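Local coordinates for protein oxaloacetate acetyl hydrolase (Cryphonectria parasitica, PDB 3LYE) that belongs to the phosphoenolpyruvate phosphomutase family of TIM-barrel proteins and forms an assembly of four chains, at residues Val139-Val153 with Glu179-Ala192. Sequence-based numbering, arbitrary orientation.
Sequences VVSRDEYLVRIRAAV and ECIERLRAARDEGA
Arg183 grips a single backbone oxygen, Val140 O, end-on with two nitrogens, NH2 at 2.9 Å and NH1 at 3.0 Å, the oxygen lying in the guanidinium plane. Arginine suits the place, being long, flat and rich in N-H donors: Arg183 runs extended from CG to NE, with Val139 CG2 over one face and Arg142 CA over the other. NE donates to the anti lone pair of Glu179 OE1 (2.8 Å), and NH1 also forms a salt bridge with Asp124. Glu179 is thereby shared, its OE2 accepting from Arg142 NH2 at 3.1 Å. That same NH2 reaches Glu182 OE1 at 2.7 Å, tilted from the guanidinium plane, the carboxylate standing almost perpendicular (89°). A bend at chi3 (-57°) turns the Arg142 guanidinium toward these acids.

Between the charged ends, the axes of segments 142-153 and 179-189 come to 9.8 Å, crossing at -31°. The short alanine side chains receive larger ones: Leu146 CD1 meets Ala186 CB at 3.9 Å, and Ile149 packs on Ala187. Arg150 holds Glu190 side-on, while its NH1 bonds Ala298 O of the second subunit. Gly191, at positive phi, forms a Schellman motif, and Val153 CG2 packs against its backbone. Both helices pack outside barrel strand 164-169, which lies between them in sequence. The acids probably offset the arginines' charge, while the Arg183 bonds to Val140 O tie helix 179-189 to the loop before Arg142.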
ATOM      1  N   VAL A 139     -12.005  28.857   3.117  1.00 25.83           N
ATOM      2  CA  VAL A 139     -12.125  28.118   4.369  1.00 23.14           C
ATOM      3  C   VAL A 139     -13.582  27.808   4.669  1.00 23.18           C
ATOM      4  O   VAL A 139     -14.497  28.473   4.179  1.00 27.01           O
ATOM      5  CB  VAL A 139     -11.535  28.875   5.565  1.00 21.44           C
ATOM      6  CG1 VAL A 139     -10.049  29.040   5.408  1.00 22.12           C
ATOM      7  CG2 VAL A 139     -12.242  30.203   5.794  1.00 21.57           C
ATOM      8  N   VAL A 140     -13.782  26.790   5.502  1.00 19.90           N
ATOM      9  CA  VAL A 140     -15.119  26.380   5.887  1.00 19.46           C
ATOM     10  C   VAL A 140     -15.567  27.302   7.010  1.00 18.82           C
ATOM     11  O   VAL A 140     -14.807  28.143   7.484  1.00 21.05           O
ATOM     12  CB  VAL A 140     -15.166  24.907   6.372  1.00 19.01           C
ATOM     13  CG1 VAL A 140     -14.774  23.946   5.247  1.00 20.00           C
ATOM     14  CG2 VAL A 140     -14.278  24.702   7.605  1.00 16.76           C
ATOM     15  N   SER A 141     -16.826  27.184   7.405  1.00 18.18           N
ATOM     16  CA  SER A 141     -17.328  28.010   8.479  1.00 18.81           C
ATOM     17  C   SER A 141     -16.620  27.674   9.801  1.00 18.62           C
ATOM     18  O   SER A 141     -16.034  26.607   9.963  1.00 17.81           O
ATOM     19  CB  SER A 141     -18.821  27.783   8.639  1.00 19.47           C
ATOM     20  OG  SER A 141     -19.070  26.506   9.161  1.00 20.65           O
ATOM     21  N   ARG A 142     -16.715  28.573  10.768  1.00 20.72           N
ATOM     22  CA  ARG A 142     -16.085  28.353  12.044  1.00 19.79           C
ATOM     23  C   ARG A 142     -16.630  27.065  12.671  1.00 18.58           C
ATOM     24  O   ARG A 142     -15.876  26.212  13.168  1.00 17.92           O
ATOM     25  CB  ARG A 142     -16.312  29.544  12.961  1.00 23.05           C
ATOM     26  CG  ARG A 142     -15.470  29.440  14.192  1.00 26.44           C
ATOM     27  CD  ARG A 142     -15.630  30.610  15.129  1.00 29.67           C
ATOM     28  NE  ARG A 142     -15.350  31.912  14.538  1.00 30.30           N
ATOM     29  CZ  ARG A 142     -15.638  33.053  15.156  1.00 35.12           C
ATOM     30  NH1 ARG A 142     -16.199  33.017  16.354  1.00 37.05           N
ATOM     31  NH2 ARG A 142     -15.385  34.220  14.589  1.00 35.01           N
ATOM     32  N   ASP A 143     -17.944  26.894  12.626  1.00 17.99           N
ATOM     33  CA  ASP A 143     -18.547  25.692  13.201  1.00 17.70           C
ATOM     34  C   ASP A 143     -18.063  24.412  12.492  1.00 17.21           C
ATOM     35  O   ASP A 143     -17.802  23.416  13.137  1.00 17.18           O
ATOM     36  CB  ASP A 143     -20.057  25.790  13.120  1.00 21.53           C
ATOM     37  CG  ASP A 143     -20.675  26.577  14.286  1.00 31.15           C
ATOM     38  OD1 ASP A 143     -21.871  26.906  14.159  1.00 34.54           O
ATOM     39  OD2 ASP A 143     -20.000  26.868  15.309  1.00 34.75           O
ATOM     40  N   GLU A 144     -17.980  24.428  11.168  1.00 16.39           N
ATOM     41  CA  GLU A 144     -17.525  23.261  10.415  1.00 16.69           C
ATOM     42  C   GLU A 144     -16.075  22.927  10.780  1.00 16.16           C
ATOM     43  O   GLU A 144     -15.684  21.764  10.838  1.00 16.56           O
ATOM     44  CB  GLU A 144     -17.620  23.505   8.915  1.00 19.83           C
ATOM     45  CG  GLU A 144     -19.006  23.756   8.346  1.00 27.72           C
ATOM     46  CD  GLU A 144     -18.952  23.983   6.824  1.00 34.68           C
ATOM     47  OE1 GLU A 144     -18.893  22.963   6.107  1.00 39.83           O
ATOM     48  OE2 GLU A 144     -18.924  25.150   6.344  1.00 35.05           O
ATOM     49  N   TYR A 145     -15.268  23.955  11.002  1.00 15.17           N
ATOM     50  CA  TYR A 145     -13.891  23.727  11.387  1.00 14.20           C
ATOM     51  C   TYR A 145     -13.812  23.095  12.776  1.00 13.30           C
ATOM     52  O   TYR A 145     -13.043  22.171  13.007  1.00 12.93           O
ATOM     53  CB  TYR A 145     -13.142  25.033  11.394  1.00 14.30           C
ATOM     54  CG  TYR A 145     -11.759  25.011  11.947  1.00 14.10           C
ATOM     55  CD1 TYR A 145     -10.809  24.120  11.454  1.00 14.69           C
ATOM     56  CD2 TYR A 145     -11.355  25.938  12.895  1.00 15.76           C
ATOM     57  CE1 TYR A 145      -9.514  24.147  11.920  1.00 15.50           C
ATOM     58  CE2 TYR A 145     -10.058  25.980  13.340  1.00 17.39           C
ATOM     59  CZ  TYR A 145      -9.143  25.087  12.857  1.00 16.68           C
ATOM     60  OH  TYR A 145      -7.862  25.167  13.316  1.00 20.62           O
ATOM     61  N   LEU A 146     -14.632  23.576  13.699  1.00 13.58           N
ATOM     62  CA  LEU A 146     -14.643  23.053  15.059  1.00 12.66           C
ATOM     63  C   LEU A 146     -15.099  21.602  15.093  1.00 12.49           C
ATOM     64  O   LEU A 146     -14.685  20.877  15.993  1.00 12.60           O
ATOM     65  CB  LEU A 146     -15.401  23.945  16.011  1.00 12.95           C
ATOM     66  CG  LEU A 146     -14.812  25.335  16.133  1.00 16.68           C
ATOM     67  CD1 LEU A 146     -15.737  26.219  16.964  1.00 18.08           C
ATOM     68  CD2 LEU A 146     -13.431  25.291  16.717  1.00 17.18           C
ATOM     69  N   VAL A 147     -15.921  21.179  14.136  1.00 12.48           N
ATOM     70  CA  VAL A 147     -16.341  19.778  14.044  1.00 12.23           C
ATOM     71  C   VAL A 147     -15.040  18.953  13.829  1.00 12.47           C
ATOM     72  O   VAL A 147     -14.856  17.892  14.424  1.00 13.07           O
ATOM     73  CB  VAL A 147     -17.332  19.542  12.881  1.00 14.62           C
ATOM     74  CG1 VAL A 147     -17.484  18.065  12.610  1.00 14.22           C
ATOM     75  CG2 VAL A 147     -18.669  20.132  13.223  1.00 15.28           C
ATOM     76  N   ARG A 148     -14.156  19.431  12.951  1.00 11.43           N
ATOM     77  CA  ARG A 148     -12.898  18.726  12.697  1.00 12.20           C
ATOM     78  C   ARG A 148     -12.036  18.698  13.957  1.00 11.00           C
ATOM     79  O   ARG A 148     -11.530  17.633  14.366  1.00 11.02           O
ATOM     80  CB  ARG A 148     -12.140  19.358  11.480  1.00 12.67           C
ATOM     81  CG  ARG A 148     -13.130  19.467  10.260  1.00 16.65           C
ATOM     82  CD  ARG A 148     -12.826  19.272   8.788  1.00 26.01           C
ATOM     83  NE  ARG A 148     -12.203  20.416   8.287  1.00 22.92           N
ATOM     84  CZ  ARG A 148     -12.109  20.954   7.048  1.00 18.54           C
ATOM     85  NH1 ARG A 148     -12.883  20.732   5.952  1.00 18.47           N
ATOM     86  NH2 ARG A 148     -11.242  21.927   7.010  1.00 17.78           N
ATOM     87  N   ILE A 149     -11.883  19.840  14.616  1.00 10.94           N
ATOM     88  CA  ILE A 149     -11.053  19.886  15.800  1.00 10.34           C
ATOM     89  C   ILE A 149     -11.622  18.956  16.886  1.00 10.03           C
ATOM     90  O   ILE A 149     -10.889  18.194  17.508  1.00 10.26           O
ATOM     91  CB  ILE A 149     -10.903  21.318  16.330  1.00 10.89           C
ATOM     92  CG1 ILE A 149     -10.246  22.241  15.287  1.00 11.69           C
ATOM     93  CG2 ILE A 149     -10.105  21.324  17.603  1.00 11.25           C
ATOM     94  CD1 ILE A 149      -8.850  21.849  14.911  1.00 12.97           C
ATOM     95  N   ARG A 150     -12.925  19.017  17.093  1.00 10.41           N
ATOM     96  CA  ARG A 150     -13.591  18.200  18.095  1.00 11.35           C
ATOM     97  C   ARG A 150     -13.361  16.726  17.866  1.00 11.63           C
ATOM     98  O   ARG A 150     -13.097  15.977  18.803  1.00 11.44           O
ATOM     99  CB  ARG A 150     -15.114  18.505  18.034  1.00 14.04           C
ATOM    100  CG  ARG A 150     -15.963  18.196  19.189  1.00 19.82           C
ATOM    101  CD  ARG A 150     -17.356  18.849  19.047  1.00 17.40           C
ATOM    102  NE  ARG A 150     -17.316  20.308  19.111  1.00 17.79           N
ATOM    103  CZ  ARG A 150     -17.800  21.140  18.191  1.00 17.41           C
ATOM    104  NH1 ARG A 150     -18.390  20.704  17.098  1.00 15.93           N
ATOM    105  NH2 ARG A 150     -17.689  22.441  18.372  1.00 19.88           N
ATOM    106  N   ALA A 151     -13.510  16.299  16.620  1.00 10.32           N
ATOM    107  CA  ALA A 151     -13.299  14.895  16.293  1.00  9.99           C
ATOM    108  C   ALA A 151     -11.869  14.452  16.612  1.00  9.79           C
ATOM    109  O   ALA A 151     -11.630  13.381  17.152  1.00 10.32           O
ATOM    110  CB  ALA A 151     -13.652  14.624  14.835  1.00  9.90           C
ATOM    111  N   ALA A 152     -10.909  15.292  16.252  1.00  8.78           N
ATOM    112  CA  ALA A 152      -9.514  15.016  16.488  1.00  8.65           C
ATOM    113  C   ALA A 152      -9.172  14.930  17.973  1.00  8.43           C
ATOM    114  O   ALA A 152      -8.517  13.973  18.408  1.00  9.48           O
ATOM    115  CB  ALA A 152      -8.657  16.045  15.781  1.00  9.43           C
ATOM    116  N   VAL A 153      -9.614  15.899  18.763  1.00  9.08           N
ATOM    117  CA  VAL A 153      -9.356  15.933  20.181  1.00  8.83           C
ATOM    118  C   VAL A 153     -10.012  14.742  20.869  1.00  9.19           C
ATOM    119  O   VAL A 153      -9.402  14.094  21.720  1.00 10.40           O
ATOM    120  CB  VAL A 153      -9.823  17.260  20.785  1.00  9.95           C
ATOM    121  CG1 VAL A 153      -9.785  17.215  22.311  1.00  9.95           C
ATOM    122  CG2 VAL A 153      -8.965  18.376  20.302  1.00 11.37           C
ATOM    123  N   GLU A 179     -10.590  37.233  12.539  1.00 23.05           N
ATOM    124  CA  GLU A 179     -11.251  35.946  12.351  1.00 22.99           C
ATOM    125  C   GLU A 179     -10.281  34.813  12.696  1.00 22.33           C
ATOM    126  O   GLU A 179     -10.676  33.852  13.342  1.00 23.94           O
ATOM    127  CB  GLU A 179     -11.742  35.795  10.919  1.00 24.69           C
ATOM    128  CG  GLU A 179     -12.396  34.470  10.592  1.00 26.48           C
ATOM    129  CD  GLU A 179     -13.620  34.187  11.428  1.00 32.01           C
ATOM    130  OE1 GLU A 179     -13.978  33.014  11.621  1.00 31.76           O
ATOM    131  OE2 GLU A 179     -14.248  35.148  11.884  1.00 35.25           O
ATOM    132  N   CYS A 180      -9.017  34.945  12.296  1.00 20.80           N
ATOM    133  CA  CYS A 180      -8.026  33.913  12.585  1.00 19.61           C
ATOM    134  C   CYS A 180      -7.867  33.746  14.072  1.00 19.56           C
ATOM    135  O   CYS A 180      -7.857  32.627  14.568  1.00 19.51           O
ATOM    136  CB  CYS A 180      -6.660  34.262  12.000  1.00 19.73           C
ATOM    137  SG  CYS A 180      -6.575  34.078  10.227  1.00 22.26           S
ATOM    138  N   ILE A 181      -7.747  34.859  14.786  1.00 19.89           N
ATOM    139  CA  ILE A 181      -7.582  34.834  16.230  1.00 20.18           C
ATOM    140  C   ILE A 181      -8.799  34.197  16.909  1.00 19.76           C
ATOM    141  O   ILE A 181      -8.656  33.367  17.817  1.00 19.30           O
ATOM    142  CB  ILE A 181      -7.341  36.268  16.781  1.00 19.68           C
ATOM    143  CG1 ILE A 181      -6.032  36.854  16.220  1.00 21.66           C
ATOM    144  CG2 ILE A 181      -7.255  36.260  18.280  1.00 20.97           C
ATOM    145  CD1 ILE A 181      -4.800  35.940  16.374  1.00 21.21           C
ATOM    146  N   GLU A 182     -10.000  34.544  16.461  1.00 20.50           N
ATOM    147  CA  GLU A 182     -11.199  33.971  17.071  1.00 21.89           C
ATOM    148  C   GLU A 182     -11.273  32.464  16.779  1.00 20.85           C
ATOM    149  O   GLU A 182     -11.714  31.679  17.626  1.00 20.11           O
ATOM    150  CB  GLU A 182     -12.443  34.731  16.611  1.00 25.11           C
ATOM    151  CG  GLU A 182     -12.398  36.229  16.992  1.00 30.11           C
ATOM    152  CD  GLU A 182     -13.686  36.970  16.699  1.00 39.54           C
ATOM    153  OE1 GLU A 182     -14.592  36.361  16.095  1.00 42.87           O
ATOM    154  OE2 GLU A 182     -13.793  38.162  17.071  1.00 41.91           O
ATOM    155  N   ARG A 183     -10.849  32.048  15.595  1.00 19.47           N
ATOM    156  CA  ARG A 183     -10.875  30.620  15.255  1.00 18.89           C
ATOM    157  C   ARG A 183      -9.891  29.830  16.098  1.00 17.71           C
ATOM    158  O   ARG A 183     -10.174  28.722  16.516  1.00 17.53           O
ATOM    159  CB  ARG A 183     -10.536  30.392  13.793  1.00 20.21           C
ATOM    160  CG  ARG A 183     -11.665  30.709  12.899  1.00 21.70           C
ATOM    161  CD  ARG A 183     -11.365  30.534  11.412  1.00 21.85           C
ATOM    162  NE  ARG A 183     -12.580  30.834  10.683  1.00 21.23           N
ATOM    163  CZ  ARG A 183     -13.169  30.067   9.775  1.00 19.67           C
ATOM    164  NH1 ARG A 183     -12.618  28.944   9.356  1.00 18.62           N
ATOM    165  NH2 ARG A 183     -14.317  30.454   9.244  1.00 21.11           N
ATOM    166  N   LEU A 184      -8.734  30.417  16.338  1.00 17.62           N
ATOM    167  CA  LEU A 184      -7.704  29.781  17.129  1.00 15.72           C
ATOM    168  C   LEU A 184      -8.167  29.695  18.581  1.00 14.83           C
ATOM    169  O   LEU A 184      -7.989  28.672  19.228  1.00 15.62           O
ATOM    170  CB  LEU A 184      -6.379  30.501  16.986  1.00 16.21           C
ATOM    171  CG  LEU A 184      -5.713  30.326  15.616  1.00 16.63           C
ATOM    172  CD1 LEU A 184      -4.458  31.223  15.583  1.00 19.13           C
ATOM    173  CD2 LEU A 184      -5.365  28.892  15.310  1.00 17.13           C
ATOM    174  N   ARG A 185      -8.769  30.762  19.094  1.00 16.31           N
ATOM    175  CA  ARG A 185      -9.256  30.722  20.467  1.00 16.21           C
ATOM    176  C   ARG A 185     -10.324  29.632  20.595  1.00 14.59           C
ATOM    177  O   ARG A 185     -10.367  28.882  21.589  1.00 15.93           O
ATOM    178  CB  ARG A 185      -9.854  32.058  20.879  1.00 18.37           C
ATOM    179  CG  ARG A 185      -8.844  33.076  21.187  1.00 21.52           C
ATOM    180  CD  ARG A 185      -9.489  34.298  21.796  1.00 25.86           C
ATOM    181  NE  ARG A 185      -8.461  35.287  22.087  1.00 29.26           N
ATOM    182  CZ  ARG A 185      -8.477  36.551  21.685  1.00 31.03           C
ATOM    183  NH1 ARG A 185      -7.463  37.341  22.021  1.00 31.31           N
ATOM    184  NH2 ARG A 185      -9.503  37.030  20.977  1.00 30.74           N
ATOM    185  N   ALA A 186     -11.205  29.531  19.610  1.00 15.26           N
ATOM    186  CA  ALA A 186     -12.257  28.524  19.650  1.00 14.36           C
ATOM    187  C   ALA A 186     -11.634  27.127  19.603  1.00 13.35           C
ATOM    188  O   ALA A 186     -12.066  26.223  20.313  1.00 14.95           O
ATOM    189  CB  ALA A 186     -13.251  28.721  18.536  1.00 16.15           C
ATOM    190  N   ALA A 187     -10.623  26.945  18.768  1.00 12.67           N
ATOM    191  CA  ALA A 187      -9.947  25.643  18.660  1.00 12.00           C
ATOM    192  C   ALA A 187      -9.261  25.254  19.956  1.00 11.53           C
ATOM    193  O   ALA A 187      -9.292  24.101  20.365  1.00 12.40           O
ATOM    194  CB  ALA A 187      -8.955  25.639  17.511  1.00 11.38           C
ATOM    195  N   ARG A 188      -8.639  26.227  20.600  1.00 13.05           N
ATOM    196  CA  ARG A 188      -8.001  26.015  21.884  1.00 13.51           C
ATOM    197  C   ARG A 188      -9.086  25.507  22.889  1.00 12.51           C
ATOM    198  O   ARG A 188      -8.863  24.541  23.631  1.00 13.41           O
ATOM    199  CB  ARG A 188      -7.443  27.347  22.392  1.00 14.62           C
ATOM    200  CG  ARG A 188      -6.838  27.332  23.806  1.00 15.17           C
ATOM    201  CD  ARG A 188      -6.708  28.778  24.313  1.00 21.20           C
ATOM    202  NE  ARG A 188      -8.076  29.296  24.431  1.00 25.70           N
ATOM    203  CZ  ARG A 188      -8.469  30.571  24.395  1.00 28.28           C
ATOM    204  NH1 ARG A 188      -9.770  30.818  24.494  1.00 31.56           N
ATOM    205  NH2 ARG A 188      -7.614  31.593  24.260  1.00 27.03           N
ATOM    206  N   ASP A 189     -10.260  26.146  22.903  1.00 12.92           N
ATOM    207  CA  ASP A 189     -11.317  25.742  23.831  1.00 13.23           C
ATOM    208  C   ASP A 189     -11.776  24.328  23.562  1.00 12.72           C
ATOM    209  O   ASP A 189     -12.177  23.607  24.487  1.00 13.03           O
ATOM    210  CB  ASP A 189     -12.468  26.717  23.813  1.00 16.51           C
ATOM    211  CG  ASP A 189     -12.143  27.990  24.525  1.00 21.94           C
ATOM    212  OD1 ASP A 189     -11.032  28.156  25.124  1.00 22.44           O
ATOM    213  OD2 ASP A 189     -13.043  28.848  24.472  1.00 26.53           O
ATOM    214  N   GLU A 190     -11.727  23.914  22.304  1.00 12.20           N
ATOM    215  CA  GLU A 190     -12.128  22.556  21.933  1.00 11.49           C
ATOM    216  C   GLU A 190     -11.058  21.508  22.264  1.00 11.41           C
ATOM    217  O   GLU A 190     -11.328  20.308  22.125  1.00 11.83           O
ATOM    218  CB  GLU A 190     -12.546  22.447  20.471  1.00 13.97           C
ATOM    219  CG  GLU A 190     -13.718  23.271  20.061  1.00 18.14           C
ATOM    220  CD  GLU A 190     -15.046  22.777  20.580  1.00 18.66           C
ATOM    221  OE1 GLU A 190     -15.168  21.589  20.953  1.00 18.65           O
ATOM    222  OE2 GLU A 190     -15.990  23.586  20.559  1.00 23.10           O
ATOM    223  N   GLY A 191      -9.859  21.947  22.639  1.00 10.80           N
ATOM    224  CA  GLY A 191      -8.792  21.046  23.019  1.00 10.65           C
ATOM    225  C   GLY A 191      -7.518  21.033  22.195  1.00 10.45           C
ATOM    226  O   GLY A 191      -6.644  20.239  22.487  1.00 11.20           O
ATOM    227  N   ALA A 192      -7.398  21.876  21.183  1.00  9.96           N
ATOM    228  CA  ALA A 192      -6.176  21.907  20.423  1.00 10.14           C
ATOM    229  C   ALA A 192      -5.052  22.356  21.363  1.00  9.92           C
ATOM    230  O   ALA A 192      -5.239  23.198  22.253  1.00 12.42           O
ATOM    231  CB  ALA A 192      -6.309  22.790  19.225  1.00 10.72           C
TER